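Local coordinates for protein 2-keto-3-deoxygluconate kinase (Thermotoga maritima, PDB 2AFB) that probably phosphorylates 2-keto-3-deoxygluconate with ATP, as a sugar kinase of the pfkB (ribokinase) family, at residues I282-S293 with S319-V330. Residues are numbered along the deposited sequence; the frame is centred on the assembly and turned at random.
Sequences IHIVDRVGAGDS and SCLKHTIPGDFV
The ammonium NZ of Lys-322 is gripped by four backbone carbonyls, two from each segment. From 282-293, NZ lies 2.8 Å from Val-288 O, almost straight off the end of that carbonyl, and Asp-286 O adds a weaker bond; from its own segment, Ile-325 O sits at 2.7 Å from NZ and Gly-327 O completes the set. Just beyond Val-288, Gly-Ala-Gly-Asp at 289-292 is the signature that opens a helix in ribokinase-fold kinases, where it typically forms an anion hole for the transferred phosphate. The lysine's ammonium probably takes the place of the monovalent cation that ribokinase holds beside this motif. Bends of Lys-322 at chi2 (49°) and chi4 (68°) curl the chain past Gly-289, CG resting against its carbonyl, bringing the charge among the oxygens. A methionine here would probably leave these converging carbonyls without their shared cation and let the two loops shift apart.

Glycine suits position 289, at the helix N-cap and third in a type II turn with positive phi, because a CB would press on the preceding carbonyl oxygen and also run into Asp-328 O. Water 1 links that Asp-328 oxygen to Gly-289 O. Asp-286 serves both loops: OD1 accepts from Val-288 N in an Asx turn, while Gly-327 N meets OD2 at 2.9 Å from above the carboxylate plane. Arg-24 adds a salt bridge to OD2 and another to Asp-328 OD1, whose OD2 is hydrogen-bonded to Tyr-100 OH.

Backbone oxygen His-323 O receives two donors, Val-285 N at 2.9 Å and Asp-286 N, the latter with the straighter N-H. The His-323 ring is sandwiched by CH-pi contacts from Ile-282 CD1 and Ala-290 CB on opposite faces. Its rotation is fixed by ND1, which donates 2.8 Å to Ser-319 O, and by NE2, bonded to Arg-254. Ser-293 OG donates to Ala-290 O and lies 3.1 Å from Ser-319 CA.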
loop_
_atom_site.group_PDB
_atom_site.type_symbol
_atom_site.label_atom_id
_atom_site.label_comp_id
_atom_site.label_asym_id
_atom_site.label_seq_id
_atom_site.Cartn_x
_atom_site.Cartn_y
_atom_site.Cartn_z
ATOM N N ILE A 282 13.177 -12.160 -22.562
ATOM C CA ILE A 282 12.625 -11.125 -21.697
ATOM C C ILE A 282 12.089 -11.787 -20.441
ATOM O O ILE A 282 11.303 -12.735 -20.543
ATOM C CB ILE A 282 11.439 -10.410 -22.411
ATOM C CG1 ILE A 282 11.907 -9.891 -23.782
ATOM C CG2 ILE A 282 10.848 -9.311 -21.523
ATOM C CD1 ILE A 282 10.797 -9.233 -24.586
ATOM N N HIS A 283 12.527 -11.317 -19.268
ATOM C CA HIS A 283 11.795 -11.554 -18.018
ATOM C C HIS A 283 10.755 -10.457 -17.933
ATOM O O HIS A 283 11.082 -9.265 -17.765
ATOM C CB HIS A 283 12.680 -11.505 -16.772
ATOM C CG HIS A 283 13.497 -12.729 -16.535
ATOM N ND1 HIS A 283 14.490 -13.152 -17.400
ATOM C CD2 HIS A 283 13.499 -13.603 -15.495
ATOM C CE1 HIS A 283 15.063 -14.233 -16.901
ATOM N NE2 HIS A 283 14.489 -14.521 -15.739
ATOM N N ILE A 284 9.507 -10.871 -18.011
ATOM C CA ILE A 284 8.377 -10.006 -18.191
ATOM C C ILE A 284 7.871 -9.364 -16.880
ATOM O O ILE A 284 7.743 -10.044 -15.878
ATOM C CB ILE A 284 7.243 -10.865 -18.852
ATOM C CG1 ILE A 284 7.712 -11.361 -20.239
ATOM C CG2 ILE A 284 5.984 -10.107 -18.949
ATOM C CD1 ILE A 284 6.830 -12.430 -20.829
ATOM N N VAL A 285 7.630 -8.049 -16.891
ATOM C CA VAL A 285 6.912 -7.335 -15.822
ATOM C C VAL A 285 5.384 -7.252 -16.193
ATOM O O VAL A 285 4.493 -7.576 -15.384
ATOM C CB VAL A 285 7.421 -5.927 -15.677
ATOM C CG1 VAL A 285 6.529 -5.100 -14.772
ATOM C CG2 VAL A 285 8.863 -5.932 -15.214
ATOM N N ASP A 286 5.111 -6.821 -17.420
ATOM C CA ASP A 286 3.737 -6.685 -17.926
ATOM C C ASP A 286 3.756 -6.737 -19.443
ATOM O O ASP A 286 4.051 -5.734 -20.078
ATOM C CB ASP A 286 3.119 -5.359 -17.458
ATOM C CG ASP A 286 1.560 -5.332 -17.552
ATOM O OD1 ASP A 286 0.941 -6.088 -18.395
ATOM O OD2 ASP A 286 0.974 -4.534 -16.753
ATOM N N ARG A 287 3.386 -7.882 -20.016
ATOM C CA ARG A 287 3.388 -8.025 -21.485
ATOM C C ARG A 287 2.232 -7.315 -22.189
ATOM O O ARG A 287 2.252 -7.154 -23.419
ATOM C CB ARG A 287 3.388 -9.491 -21.901
ATOM C CG ARG A 287 2.014 -10.072 -22.180
ATOM C CD ARG A 287 2.092 -11.563 -22.538
ATOM N NE ARG A 287 1.799 -11.918 -23.939
ATOM C CZ ARG A 287 1.409 -13.150 -24.335
ATOM N NH1 ARG A 287 1.250 -14.127 -23.448
ATOM N NH2 ARG A 287 1.164 -13.428 -25.619
ATOM N N VAL A 288 1.212 -6.924 -21.439
ATOM C CA VAL A 288 0.081 -6.207 -22.039
ATOM C C VAL A 288 0.587 -4.949 -22.783
ATOM O O VAL A 288 1.403 -4.188 -22.257
ATOM C CB VAL A 288 -1.033 -5.831 -21.015
ATOM C CG1 VAL A 288 -2.174 -5.069 -21.715
ATOM C CG2 VAL A 288 -1.586 -7.112 -20.382
ATOM N N GLY A 289 0.094 -4.754 -24.002
ATOM C CA GLY A 289 0.494 -3.576 -24.825
ATOM C C GLY A 289 1.719 -3.784 -25.706
ATOM O O GLY A 289 2.076 -2.901 -26.499
ATOM N N ALA A 290 2.367 -4.941 -25.606
ATOM C CA ALA A 290 3.671 -5.108 -26.286
ATOM C C ALA A 290 3.501 -5.096 -27.814
ATOM O O ALA A 290 4.197 -4.371 -28.553
ATOM C CB ALA A 290 4.339 -6.393 -25.819
ATOM N N GLY A 291 2.514 -5.850 -28.278
ATOM C CA GLY A 291 2.104 -5.794 -29.689
ATOM C C GLY A 291 1.705 -4.412 -30.134
ATOM O O GLY A 291 1.951 -4.029 -31.287
ATOM N N ASP A 292 1.067 -3.635 -29.239
ATOM C CA ASP A 292 0.627 -2.293 -29.640
ATOM C C ASP A 292 1.787 -1.350 -29.751
ATOM O O ASP A 292 1.754 -0.481 -30.576
ATOM C CB ASP A 292 -0.463 -1.731 -28.716
ATOM C CG ASP A 292 -1.580 -2.763 -28.465
ATOM O OD1 ASP A 292 -2.078 -3.339 -29.463
ATOM O OD2 ASP A 292 -1.925 -2.997 -27.284
ATOM N N SER A 293 2.799 -1.497 -28.900
ATOM C CA SER A 293 3.980 -0.714 -29.004
ATOM C C SER A 293 4.775 -1.080 -30.267
ATOM O O SER A 293 5.381 -0.209 -30.878
ATOM C CB SER A 293 4.816 -0.823 -27.727
ATOM O OG SER A 293 5.353 -2.119 -27.590
ATOM N N SER A 319 9.048 -2.616 -28.351
ATOM C CA SER A 319 8.070 -3.555 -27.920
ATOM C C SER A 319 8.662 -4.548 -26.914
ATOM O O SER A 319 7.986 -4.919 -25.989
ATOM C CB SER A 319 7.384 -4.251 -29.125
ATOM O OG SER A 319 8.307 -4.961 -29.928
ATOM N N CYS A 320 9.932 -4.895 -27.046
ATOM C CA CYS A 320 10.663 -5.552 -25.957
ATOM C C CYS A 320 10.594 -4.763 -24.642
ATOM O O CYS A 320 10.258 -5.291 -23.584
ATOM C CB CYS A 320 12.132 -5.774 -26.342
ATOM S SG CYS A 320 13.200 -6.386 -24.987
ATOM N N LEU A 321 10.925 -3.490 -24.717
ATOM C CA LEU A 321 10.908 -2.614 -23.539
ATOM C C LEU A 321 9.525 -2.486 -22.917
ATOM O O LEU A 321 9.401 -2.472 -21.688
ATOM C CB LEU A 321 11.500 -1.242 -23.849
ATOM C CG LEU A 321 13.029 -1.199 -24.076
ATOM C CD1 LEU A 321 13.457 0.082 -24.748
ATOM C CD2 LEU A 321 13.805 -1.342 -22.776
ATOM N N LYS A 322 8.475 -2.436 -23.719
ATOM C CA LYS A 322 7.132 -2.386 -23.150
ATOM C C LYS A 322 6.939 -3.549 -22.152
ATOM O O LYS A 322 6.333 -3.362 -21.114
ATOM C CB LYS A 322 6.031 -2.428 -24.251
ATOM C CG LYS A 322 4.578 -2.466 -23.748
ATOM C CD LYS A 322 4.265 -1.408 -22.689
ATOM C CE LYS A 322 3.124 -1.779 -21.728
ATOM N NZ LYS A 322 3.327 -2.912 -20.742
ATOM N N HIS A 323 7.499 -4.721 -22.441
ATOM C CA HIS A 323 7.307 -5.902 -21.582
ATOM C C HIS A 323 7.787 -5.612 -20.144
ATOM O O HIS A 323 7.436 -6.359 -19.217
ATOM C CB HIS A 323 8.081 -7.104 -22.077
ATOM C CG HIS A 323 7.506 -7.802 -23.274
ATOM N ND1 HIS A 323 7.675 -7.344 -24.571
ATOM C CD2 HIS A 323 6.860 -8.983 -23.375
ATOM C CE1 HIS A 323 7.140 -8.210 -25.412
ATOM N NE2 HIS A 323 6.612 -9.200 -24.712
ATOM N N THR A 324 8.583 -4.537 -19.967
ATOM C CA THR A 324 9.238 -4.188 -18.677
ATOM C C THR A 324 8.499 -3.131 -17.874
ATOM O O THR A 324 8.909 -2.803 -16.733
ATOM C CB THR A 324 10.718 -3.666 -18.875
ATOM O OG1 THR A 324 10.700 -2.391 -19.520
ATOM C CG2 THR A 324 11.512 -4.633 -19.767
ATOM N N ILE A 325 7.460 -2.585 -18.481
ATOM C CA ILE A 325 6.733 -1.402 -17.970
ATOM C C ILE A 325 5.294 -1.785 -17.567
ATOM O O ILE A 325 4.530 -2.210 -18.438
ATOM C CB ILE A 325 6.729 -0.306 -19.047
ATOM C CG1 ILE A 325 8.156 0.144 -19.334
ATOM C CG2 ILE A 325 5.978 0.959 -18.670
ATOM C CD1 ILE A 325 8.209 0.978 -20.575
ATOM N N PRO A 326 4.950 -1.644 -16.245
ATOM C CA PRO A 326 3.604 -1.870 -15.723
ATOM C C PRO A 326 2.566 -1.016 -16.451
ATOM O O PRO A 326 2.847 0.116 -16.811
ATOM C CB PRO A 326 3.703 -1.445 -14.249
ATOM C CG PRO A 326 5.163 -1.593 -13.892
ATOM C CD PRO A 326 5.890 -1.243 -15.163
ATOM N N GLY A 327 1.424 -1.626 -16.769
ATOM C CA GLY A 327 0.351 -0.955 -17.482
ATOM C C GLY A 327 0.301 -1.287 -18.949
ATOM O O GLY A 327 0.965 -2.220 -19.408
ATOM N N ASP A 328 -0.530 -0.537 -19.678
ATOM C CA ASP A 328 -0.812 -0.825 -21.082
ATOM C C ASP A 328 0.003 0.107 -22.019
ATOM O O ASP A 328 0.250 -0.216 -23.180
ATOM C CB ASP A 328 -2.332 -0.661 -21.388
ATOM C CG ASP A 328 -3.227 -1.719 -20.739
ATOM O OD1 ASP A 328 -2.802 -2.386 -19.805
ATOM O OD2 ASP A 328 -4.404 -1.879 -21.162
ATOM N N PHE A 329 0.383 1.275 -21.522
ATOM C CA PHE A 329 1.040 2.285 -22.337
ATOM C C PHE A 329 2.559 2.200 -22.090
ATOM O O PHE A 329 2.997 1.914 -20.980
ATOM C CB PHE A 329 0.556 3.670 -21.862
ATOM C CG PHE A 329 -0.858 4.050 -22.246
ATOM C CD1 PHE A 329 -1.742 3.180 -22.901
ATOM C CD2 PHE A 329 -1.341 5.309 -21.883
ATOM C CE1 PHE A 329 -3.033 3.577 -23.218
ATOM C CE2 PHE A 329 -2.639 5.705 -22.227
ATOM C CZ PHE A 329 -3.467 4.848 -22.915
ATOM N N VAL A 330 3.367 2.483 -23.101
ATOM C CA VAL A 330 4.799 2.658 -22.901
ATOM C C VAL A 330 5.052 3.983 -22.180
ATOM O O VAL A 330 4.285 4.954 -22.313
ATOM C CB VAL A 330 5.624 2.704 -24.230
ATOM C CG1 VAL A 330 5.465 1.431 -25.020
ATOM C CG2 VAL A 330 5.278 3.945 -25.099
HETATM O O HOH W 1 1.734 -0.296 -25.358
#